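Rhophilin-2 (Homo sapiens, PDB 2VSV) binds GTP-bound Rho, may limit stress fibre formation or speed the turnover of F-actin structures, and contains the PDZ domain described here. Local coordinates at residues L40-V46 against L79-M85; D66-Q72 against E97-S102. All blocks are in the same frame, centred on the assembly; numbering follows the deposited sequence. Where two conformers were deposited one is given.

Contact 1: residues L40-V46 against L79-M85; sequences LRGNAPV and LTLSEVM
Asn43 reaches the start of helix 81-89 with its side-chain oxygen. Leu81 N donates to Asn43 OD1 at 2.9 Å, and the N-H points almost straight at the oxygen (171°). The donor stands a little off the amide plane. CG of Asn43 lies beside its own backbone N (chi1 -60°), which swings the amide over to the helix. A second bond runs between backbones: Ala44 N donates to Leu79 O at 2.9 Å, on a more bent path of 133°. Next to these bonds the contact is apolar. Val46 slides past Val84 in the opposite direction, and the approach of Val46 CG2 to Val84 CG2 is tight at 3.4 Å. The other branch, Val46 CG1, meets Leu81 CD1 at 3.6 Å, with the two side chains at about a right angle. Leu40 CD1 adds a contact to Val84 CG1 at 3.9 Å. The carbonyl O of Gly42 is buried here without a polar partner.

The N-terminus of helix 81-89 is closed by a capping box, with Thr80 as N-cap. Glu83 N donates to Thr80 OG1 (3.1 Å), and Thr80 N returns a bond to Glu83 OE1 (2.8 Å). Farther out, Leu40 also packs on Leu88. In PDZ domains the groove between the second strand and the second helix receives the peptide C-terminus; strand 38-41 and helix 81-89 are consistent with those two elements.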
loop_
_atom_site.group_PDB
_atom_site.type_symbol
_atom_site.label_atom_id
_atom_site.label_comp_id
_atom_site.label_asym_id
_atom_site.label_seq_id
_atom_site.Cartn_x
_atom_site.Cartn_y
_atom_site.Cartn_z
ATOM N N LEU B 40 12.572 2.653 -9.227
ATOM C CA LEU B 40 12.102 3.724 -8.375
ATOM C C LEU B 40 11.172 4.599 -9.201
ATOM O O LEU B 40 11.267 4.620 -10.422
ATOM C CB LEU B 40 13.287 4.589 -7.926
ATOM C CG LEU B 40 14.336 3.922 -7.048
ATOM C CD1 LEU B 40 15.537 4.849 -6.846
ATOM C CD2 LEU B 40 13.714 3.535 -5.725
ATOM N N ARG B 41 10.305 5.330 -8.524
ATOM C CA ARG B 41 9.263 6.126 -9.185
ATOM C C ARG B 41 8.886 7.312 -8.319
ATOM O O ARG B 41 8.906 7.217 -7.103
ATOM C CB ARG B 41 8.037 5.235 -9.416
ATOM C CG ARG B 41 6.893 5.883 -10.119
ATOM C CD ARG B 41 5.792 4.866 -10.423
ATOM N NE ARG B 41 4.968 4.517 -9.249
ATOM C CZ ARG B 41 3.678 4.167 -9.302
ATOM N NH1 ARG B 41 3.037 4.105 -10.465
ATOM N NH2 ARG B 41 3.015 3.882 -8.188
ATOM N N GLY B 42 8.560 8.436 -8.950
ATOM C CA GLY B 42 8.084 9.598 -8.225
ATOM C C GLY B 42 9.173 10.340 -7.477
ATOM O O GLY B 42 10.344 9.939 -7.504
ATOM N N ASN B 43 8.758 11.403 -6.787
ATOM C CA ASN B 43 9.654 12.327 -6.111
ATOM C C ASN B 43 9.121 12.647 -4.722
ATOM O O ASN B 43 7.926 12.793 -4.522
ATOM C CB ASN B 43 9.784 13.640 -6.900
ATOM C CG ASN B 43 10.323 13.433 -8.308
ATOM O OD1 ASN B 43 11.505 13.149 -8.510
ATOM N ND2 ASN B 43 9.445 13.569 -9.292
ATOM N N ALA B 44 10.013 12.748 -3.756
ATOM C CA ALA B 44 9.716 13.422 -2.508
ATOM C C ALA B 44 8.442 12.965 -1.809
ATOM O O ALA B 44 7.499 13.743 -1.658
ATOM C CB ALA B 44 9.676 14.943 -2.732
ATOM N N PRO B 45 8.419 11.719 -1.336
ATOM C CA PRO B 45 9.476 10.747 -1.400
ATOM C C PRO B 45 9.401 9.922 -2.665
ATOM O O PRO B 45 8.351 9.867 -3.337
ATOM C CB PRO B 45 9.213 9.863 -0.173
ATOM C CG PRO B 45 7.749 9.921 0.007
ATOM C CD PRO B 45 7.260 11.222 -0.584
ATOM N N VAL B 46 10.509 9.255 -2.951
ATOM C CA VAL B 46 10.599 8.286 -4.034
ATOM C C VAL B 46 10.054 6.943 -3.549
ATOM O O VAL B 46 10.218 6.546 -2.394
ATOM C CB VAL B 46 12.071 8.085 -4.508
ATOM C CG1 VAL B 46 12.109 7.131 -5.676
ATOM C CG2 VAL B 46 12.691 9.416 -4.900
ATOM N N LEU B 79 13.774 14.415 -1.481
ATOM C CA LEU B 79 14.703 14.204 -2.599
ATOM C C LEU B 79 13.957 13.766 -3.846
ATOM O O LEU B 79 12.904 13.126 -3.752
ATOM C CB LEU B 79 15.738 13.119 -2.230
ATOM C CG LEU B 79 16.692 13.434 -1.088
ATOM C CD1 LEU B 79 17.798 12.393 -0.941
ATOM C CD2 LEU B 79 17.350 14.802 -1.209
ATOM N N THR B 80 14.474 14.150 -5.014
ATOM C CA THR B 80 13.975 13.611 -6.273
ATOM C C THR B 80 14.432 12.164 -6.566
ATOM O O THR B 80 15.374 11.631 -5.974
ATOM C CB THR B 80 14.432 14.479 -7.446
ATOM O OG1 THR B 80 15.846 14.316 -7.633
ATOM C CG2 THR B 80 14.075 15.968 -7.208
ATOM N N LEU B 81 13.751 11.550 -7.536
ATOM C CA LEU B 81 14.110 10.237 -8.049
ATOM C C LEU B 81 15.590 10.204 -8.431
ATOM O O LEU B 81 16.292 9.290 -8.066
ATOM C CB LEU B 81 13.249 9.901 -9.272
ATOM C CG LEU B 81 13.509 8.594 -9.995
ATOM C CD1 LEU B 81 13.323 7.408 -9.050
ATOM C CD2 LEU B 81 12.608 8.496 -11.248
ATOM N N SER B 82 16.051 11.232 -9.150
ATOM C CA SER B 82 17.433 11.302 -9.600
ATOM C C SER B 82 18.410 11.326 -8.417
ATOM O O SER B 82 19.421 10.605 -8.409
ATOM C CB SER B 82 17.612 12.551 -10.464
ATOM O OG SER B 82 18.941 12.669 -10.865
ATOM N N GLU B 83 18.093 12.128 -7.412
ATOM C CA GLU B 83 18.897 12.214 -6.196
ATOM C C GLU B 83 18.974 10.919 -5.377
ATOM O O GLU B 83 20.047 10.507 -4.890
ATOM C CB GLU B 83 18.390 13.338 -5.353
ATOM C CG GLU B 83 18.605 14.679 -6.040
ATOM C CD GLU B 83 17.966 15.801 -5.282
ATOM O OE1 GLU B 83 16.798 15.678 -4.863
ATOM O OE2 GLU B 83 18.642 16.823 -5.106
ATOM N N VAL B 84 17.839 10.270 -5.239
ATOM C CA VAL B 84 17.826 9.001 -4.524
ATOM C C VAL B 84 18.622 7.961 -5.269
ATOM O O VAL B 84 19.396 7.236 -4.674
ATOM C CB VAL B 84 16.404 8.493 -4.259
ATOM C CG1 VAL B 84 16.505 7.025 -3.703
ATOM C CG2 VAL B 84 15.702 9.396 -3.286
ATOM N N MET B 85 18.460 7.893 -6.587
ATOM C CA MET B 85 19.286 7.005 -7.392
ATOM C C MET B 85 20.783 7.267 -7.186
ATOM O O MET B 85 21.557 6.332 -6.979
ATOM C CB MET B 85 18.906 7.131 -8.868
ATOM C CG MET B 85 19.706 6.263 -9.809
ATOM S SD MET B 85 18.886 6.230 -11.409
ATOM C CE MET B 85 17.282 5.669 -10.829
#

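Contact 2: residues D66-Q72 against E97-S102; sequences DYIVSIQ and EMKVVS
An antiparallel strand pair with a classic beta bulge joins 67-71 to 96-101 in the main sheet of the PDZ domain. Tyr67 with Val101 and Ser70 with Lys99 are hydrogen-bonded pairs. Ile68 with Val100 and Ile71 with Met98 are non-hydrogen-bonded. At the bulge, Val69 and Ser70 both face Lys99: Val69 N bonds Lys99 O at 2.8 Å, while Ser70 N reaches the same oxygen only weakly at 3.4 Å. Lys99 N donates back to Ser70 O at 2.8 Å.

Ile68, Ile71, Met98 and Val100 share one face. There Met98 SD lies 4.1 Å from Ile68 CG2, and the two side chains cross obliquely. Phe38 from strand 38-41 packs on Met98. The other face carries Tyr67, Ser70, Lys99 and Val101. Tyr67 packs on Tyr67 of the second subunit.

Polar groups close both ends. Ser102 OG donates to Asp66 OD1 at 2.7 Å, from above the carboxylate plane. The other oxygen, Asp66 OD2, makes a salt bridge with Arg25. At the far end Glu97 bends at chi2 (-82°), and Lys99 NZ meets Glu97 OE2 in a 2.7 Å salt bridge. One water accepts from Ser70 OG and Lys99 NZ, and donates to Gln72 O and Glu97 OE1. These links tie side chains of both strands to the backbone of Gln72. The positive charge of Arg25 beside buried Asp66, and of Lys99 beside Glu97, probably favours the carboxylate forms.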
loop_
_atom_site.group_PDB
_atom_site.type_symbol
_atom_site.label_atom_id
_atom_site.label_comp_id
_atom_site.label_asym_id
_atom_site.label_seq_id
_atom_site.Cartn_x
_atom_site.Cartn_y
_atom_site.Cartn_z
ATOM N N ASP B 66 6.478 0.842 -1.496
ATOM C CA ASP B 66 7.137 1.458 -0.306
ATOM C C ASP B 66 7.801 2.795 -0.627
ATOM O O ASP B 66 8.376 2.992 -1.721
ATOM C CB ASP B 66 8.162 0.525 0.318
ATOM C CG ASP B 66 7.514 -0.646 1.014
ATOM O OD1 ASP B 66 6.268 -0.658 1.117
ATOM O OD2 ASP B 66 8.245 -1.560 1.428
ATOM N N TYR B 67 7.699 3.734 0.305
ATOM C CA TYR B 67 8.330 5.026 0.146
ATOM C C TYR B 67 9.647 5.037 0.916
ATOM O O TYR B 67 9.684 4.596 2.055
ATOM C CB TYR B 67 7.435 6.142 0.694
ATOM C CG TYR B 67 6.073 6.189 0.044
ATOM C CD1 TYR B 67 5.872 6.912 -1.121
ATOM C CD2 TYR B 67 5.000 5.446 0.561
ATOM C CE1 TYR B 67 4.639 6.942 -1.736
ATOM C CE2 TYR B 67 3.764 5.472 -0.051
ATOM C CZ TYR B 67 3.591 6.226 -1.195
ATOM O OH TYR B 67 2.368 6.256 -1.807
ATOM N N ILE B 68 10.699 5.548 0.291
ATOM C CA ILE B 68 12.042 5.607 0.917
ATOM C C ILE B 68 12.125 6.901 1.672
ATOM O O ILE B 68 12.005 7.988 1.079
ATOM C CB ILE B 68 13.188 5.481 -0.129
ATOM C CG1 ILE B 68 13.026 4.179 -0.944
ATOM C CG2 ILE B 68 14.584 5.507 0.623
ATOM C CD1 ILE B 68 13.663 4.180 -2.283
ATOM N N VAL B 69 12.318 6.830 2.980
ATOM C CA VAL B 69 12.283 8.085 3.756
ATOM C C VAL B 69 13.672 8.495 4.220
ATOM O O VAL B 69 13.927 9.688 4.448
ATOM C CB VAL B 69 11.291 7.990 4.915
ATOM C CG1 VAL B 69 9.865 8.056 4.355
ATOM C CG2 VAL B 69 11.534 6.693 5.698
ATOM N N SER B 70 14.569 7.511 4.318
ATOM C CA SER B 70 15.978 7.755 4.646
ATOM C C SER B 70 16.908 6.646 4.155
ATOM O O SER B 70 16.485 5.501 3.941
ATOM C CB SER B 70 16.140 7.986 6.153
ATOM O OG SER B 70 15.749 6.860 6.881
ATOM N N ILE B 71 18.161 7.045 3.907
ATOM C CA ILE B 71 19.265 6.148 3.585
ATOM C C ILE B 71 20.323 6.452 4.627
ATOM O O ILE B 71 20.794 7.584 4.730
ATOM C CB ILE B 71 19.783 6.387 2.109
ATOM C CG1 ILE B 71 18.694 6.017 1.090
ATOM C CG2 ILE B 71 21.080 5.569 1.835
ATOM C CD1 ILE B 71 18.987 6.535 -0.308
ATOM N N GLN B 72 20.625 5.476 5.473
ATOM C CA GLN B 72 21.355 5.753 6.706
ATOM C C GLN B 72 20.763 7.005 7.378
ATOM O O GLN B 72 19.572 7.041 7.613
ATOM C CB GLN B 72 22.851 5.884 6.456
ATOM C CG GLN B 72 23.543 4.589 5.925
ATOM C CD GLN B 72 25.040 4.753 5.668
ATOM O OE1 GLN B 72 25.578 5.871 5.739
ATOM N NE2 GLN B 72 25.728 3.625 5.379
ATOM N N GLU B 97 21.680 0.643 4.160
ATOM C CA GLU B 97 20.559 0.706 5.087
ATOM C C GLU B 97 19.672 1.831 4.564
ATOM O O GLU B 97 20.160 2.915 4.297
ATOM C CB GLU B 97 21.021 0.965 6.527
ATOM C CG GLU B 97 19.909 0.833 7.594
ATOM C CD GLU B 97 19.016 2.089 7.741
ATOM O OE1 GLU B 97 19.330 3.155 7.142
ATOM O OE2 GLU B 97 18.013 2.024 8.483
ATOM N N MET B 98 18.398 1.518 4.319
ATOM C CA MET B 98 17.389 2.537 4.094
ATOM C C MET B 98 16.193 2.250 5.008
ATOM O O MET B 98 16.017 1.111 5.506
ATOM C CB MET B 98 16.981 2.584 2.631
ATOM C CG MET B 98 16.279 1.418 2.131
ATOM S SD MET B 98 15.963 1.668 0.384
ATOM C CE MET B 98 14.981 0.214 0.027
ATOM N N LYS B 99 15.432 3.302 5.285
ATOM C CA LYS B 99 14.159 3.159 5.933
ATOM C C LYS B 99 13.033 3.455 4.965
ATOM O O LYS B 99 13.063 4.427 4.207
ATOM C CB LYS B 99 14.061 4.051 7.176
ATOM C CG LYS B 99 14.940 3.546 8.319
ATOM C CD LYS B 99 14.890 4.427 9.527
ATOM C CE LYS B 99 15.811 3.906 10.641
ATOM N NZ LYS B 99 17.264 3.961 10.257
ATOM N N VAL B 100 12.038 2.592 5.008
ATOM C CA VAL B 100 10.876 2.680 4.161
ATOM C C VAL B 100 9.592 2.685 4.974
ATOM O O VAL B 100 9.544 2.191 6.123
ATOM C CB VAL B 100 10.811 1.516 3.146
ATOM C CG1 VAL B 100 11.957 1.607 2.120
ATOM C CG2 VAL B 100 10.790 0.182 3.869
ATOM N N VAL B 101 8.551 3.260 4.375
ATOM C CA VAL B 101 7.213 3.162 4.926
ATOM C C VAL B 101 6.297 2.627 3.847
ATOM O O VAL B 101 6.454 2.949 2.670
ATOM C CB VAL B 101 6.694 4.504 5.478
ATOM C CG1 VAL B 101 7.496 4.914 6.648
ATOM C CG2 VAL B 101 6.707 5.609 4.399
ATOM N N SER B 102 5.343 1.800 4.245
ATOM C CA SER B 102 4.360 1.285 3.292
ATOM C C SER B 102 3.144 2.192 3.102
ATOM O O SER B 102 2.464 2.091 2.072
ATOM C CB SER B 102 3.949 -0.123 3.680
ATOM O OG SER B 102 5.044 -1.002 3.504
HETATM O O HOH W 1 17.775 5.057 7.505
#

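Overall arrangement
Contact 1 and contact 2 have centres about 11 Å apart and meet through strand 67-71. Val46 O and Ile68 N lie 2.9 Å apart, a probable hydrogen bond. Leu40 CD2 packs on Ile68 CD1 at 3.5 Å, so the apolar face of contact 2 continues into contact 1. Pro45, preceded by a cis peptide bond, brings its CG to 3.7 Å from Tyr67 CD1. Along the chain the segments alternate, and helix 81-89 is followed, after a loop, by strand 96-101. Contact 1 lies nearer the surface, about 13 Å from the chain centre, against about 5 Å for contact 2. By analogy with other PDZ domains, contact 1 probably flanks one end of the peptide groove.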